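Local coordinates for ATP-dependent DNA helicase (Mycobacterium smegmatis, PDB 5V9X), which probably couples ATP hydrolysis to 3'-to-5' tracking along single-stranded DNA, unwinding RNA:DNA hybrids, at residues I738-P743 with A752-F757. Sequence-based numbering, arbitrary orientation.
Sequences IIVRLP and ADLFVF
Phe755 meets Ile738 and Val740 because its CG lies beside the backbone N and opposite the carbonyl carbon (chi1 -55°), which carries the ring from its loop to the strand. On Ile738 the same kind of rotation (chi1 -66°) turns CG2 away from the backbone N, and this methyl reaches Phe755 CE1 at the ring's edge, near its plane, 4.1 Å away. Val740, two residues further along the strand and therefore on the same face, adds a second methyl: its CG2 lies 4.1 Å from CE1 of Phe755 and approaches the ring obliquely. One corner of the ring thus meets a branch from each residue. Beta-branched side chains suit this place, since they set methyl groups close to an extended backbone, while the flat, reaching benzyl group of Phe755 spans the distance from the loop, the CA of Phe755 staying 9.2 Å from the CA of Ile738. The other methyl of Val740, CG1, lies 4.4 Å from CD2 of Leu754.

Residues 752-755 have helical backbone angles, and the N of Phe755 donates a hydrogen bond to the O of Ala752, 3.3 Å away; this compact turn presents Leu754 and Phe755 to the strand together. Ile738 and Val740 also pair by backbone hydrogen bonds with Leu701 and Val699 of strand 697-702, and Phe755 rests on the side chains of both those residues. Leu713 and Leu721 of helix 707-725 add to the same apolar layer, in which the loop leading to helix 759-769 packs, beside helix 707-725, against part of one face of the mixed sheet of the DEAD/H-associated region. All four touching side chains are buried hydrocarbon, so the contact between strand and loop rests on dispersion and the exclusion of water, without directional polar bonds.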
loop_
_atom_site.group_PDB
_atom_site.type_symbol
_atom_site.label_atom_id
_atom_site.label_comp_id
_atom_site.label_asym_id
_atom_site.label_seq_id
_atom_site.Cartn_x
_atom_site.Cartn_y
_atom_site.Cartn_z
ATOM N N ILE A 738 10.245 -18.830 -11.114
ATOM C CA ILE A 738 9.155 -19.393 -11.902
ATOM C C ILE A 738 9.271 -20.911 -11.864
ATOM O O ILE A 738 10.364 -21.460 -12.050
ATOM C CB ILE A 738 9.182 -18.883 -13.357
ATOM C CG1 ILE A 738 8.901 -17.378 -13.408
ATOM C CG2 ILE A 738 8.189 -19.646 -14.226
ATOM C CD1 ILE A 738 8.997 -16.789 -14.798
ATOM N N ILE A 739 8.150 -21.588 -11.629
ATOM C CA ILE A 739 8.101 -23.045 -11.536
ATOM C C ILE A 739 7.435 -23.593 -12.791
ATOM O O ILE A 739 6.322 -23.183 -13.141
ATOM C CB ILE A 739 7.349 -23.506 -10.276
ATOM C CG1 ILE A 739 7.958 -22.874 -9.023
ATOM C CG2 ILE A 739 7.374 -25.025 -10.169
ATOM C CD1 ILE A 739 7.197 -23.192 -7.753
ATOM N N VAL A 740 8.111 -24.528 -13.455
ATOM C CA VAL A 740 7.588 -25.216 -14.629
ATOM C C VAL A 740 7.568 -26.711 -14.338
ATOM O O VAL A 740 8.480 -27.237 -13.690
ATOM C CB VAL A 740 8.429 -24.910 -15.888
ATOM C CG1 VAL A 740 7.907 -25.679 -17.093
ATOM C CG2 VAL A 740 8.434 -23.417 -16.174
ATOM N N ARG A 741 6.521 -27.392 -14.801
ATOM C CA ARG A 741 6.401 -28.836 -14.660
ATOM C C ARG A 741 6.122 -29.450 -16.023
ATOM O O ARG A 741 5.226 -28.995 -16.741
ATOM C CB ARG A 741 5.295 -29.215 -13.668
ATOM C CG ARG A 741 4.953 -30.698 -13.661
ATOM C CD ARG A 741 4.061 -31.068 -12.487
ATOM N NE ARG A 741 2.946 -31.918 -12.899
ATOM C CZ ARG A 741 1.685 -31.505 -12.976
ATOM N NH1 ARG A 741 1.376 -30.258 -12.655
ATOM N NH2 ARG A 741 0.731 -32.341 -13.363
ATOM N N LEU A 742 6.891 -30.480 -16.375
ATOM C CA LEU A 742 6.748 -31.163 -17.651
ATOM C C LEU A 742 6.750 -32.666 -17.400
ATOM O O LEU A 742 7.624 -33.171 -16.674
ATOM C CB LEU A 742 7.881 -30.789 -18.623
ATOM C CG LEU A 742 8.294 -29.323 -18.778
ATOM C CD1 LEU A 742 9.355 -28.945 -17.753
ATOM C CD2 LEU A 742 8.793 -29.051 -20.189
ATOM N N PRO A 743 5.800 -33.411 -17.963
ATOM C CA PRO A 743 5.863 -34.873 -17.857
ATOM C C PRO A 743 7.108 -35.406 -18.548
ATOM O O PRO A 743 7.594 -34.832 -19.526
ATOM C CB PRO A 743 4.581 -35.339 -18.557
ATOM C CG PRO A 743 4.187 -34.198 -19.440
ATOM C CD PRO A 743 4.620 -32.959 -18.720
ATOM N N ALA A 752 17.403 -24.315 -20.100
ATOM C CA ALA A 752 17.328 -22.957 -19.578
ATOM C C ALA A 752 17.043 -21.916 -20.647
ATOM O O ALA A 752 16.658 -20.793 -20.306
ATOM C CB ALA A 752 18.631 -22.587 -18.871
ATOM N N ASP A 753 17.238 -22.248 -21.924
ATOM C CA ASP A 753 16.847 -21.343 -22.997
ATOM C C ASP A 753 15.344 -21.105 -23.028
ATOM O O ASP A 753 14.891 -20.191 -23.726
ATOM C CB ASP A 753 17.313 -21.895 -24.345
ATOM C CG ASP A 753 18.807 -22.159 -24.383
ATOM O OD1 ASP A 753 19.254 -23.140 -23.750
ATOM O OD2 ASP A 753 19.535 -21.387 -25.043
ATOM N N LEU A 754 14.572 -21.904 -22.287
ATOM C CA LEU A 754 13.128 -21.716 -22.213
ATOM C C LEU A 754 12.775 -20.338 -21.664
ATOM O O LEU A 754 11.806 -19.712 -22.111
ATOM C CB LEU A 754 12.519 -22.818 -21.345
ATOM C CG LEU A 754 11.027 -22.775 -21.015
ATOM C CD1 LEU A 754 10.192 -22.811 -22.282
ATOM C CD2 LEU A 754 10.667 -23.935 -20.103
ATOM N N PHE A 755 13.553 -19.844 -20.703
ATOM C CA PHE A 755 13.265 -18.565 -20.068
ATOM C C PHE A 755 13.854 -17.374 -20.812
ATOM O O PHE A 755 13.383 -16.249 -20.613
ATOM C CB PHE A 755 13.785 -18.567 -18.627
ATOM C CG PHE A 755 13.261 -19.703 -17.795
ATOM C CD1 PHE A 755 12.001 -19.636 -17.218
ATOM C CD2 PHE A 755 14.027 -20.840 -17.588
ATOM C CE1 PHE A 755 11.516 -20.685 -16.452
ATOM C CE2 PHE A 755 13.547 -21.891 -16.823
ATOM C CZ PHE A 755 12.290 -21.813 -16.254
ATOM N N VAL A 756 14.853 -17.592 -21.662
ATOM C CA VAL A 756 15.582 -16.496 -22.293
ATOM C C VAL A 756 14.842 -16.038 -23.542
ATOM O O VAL A 756 14.499 -16.849 -24.410
ATOM C CB VAL A 756 17.017 -16.927 -22.631
ATOM C CG1 VAL A 756 17.775 -15.786 -23.292
ATOM C CG2 VAL A 756 17.727 -17.398 -21.377
ATOM N N PHE A 757 14.602 -14.731 -23.636
ATOM C CA PHE A 757 13.960 -14.117 -24.788
ATOM C C PHE A 757 14.775 -12.914 -25.244
ATOM O O PHE A 757 15.569 -12.352 -24.485
ATOM C CB PHE A 757 12.525 -13.675 -24.470
ATOM C CG PHE A 757 11.544 -14.807 -24.364
ATOM C CD1 PHE A 757 11.513 -15.617 -23.238
ATOM C CD2 PHE A 757 10.638 -15.052 -25.382
ATOM C CE1 PHE A 757 10.607 -16.657 -23.139
ATOM C CE2 PHE A 757 9.729 -16.090 -25.289
ATOM C CZ PHE A 757 9.714 -16.892 -24.167
#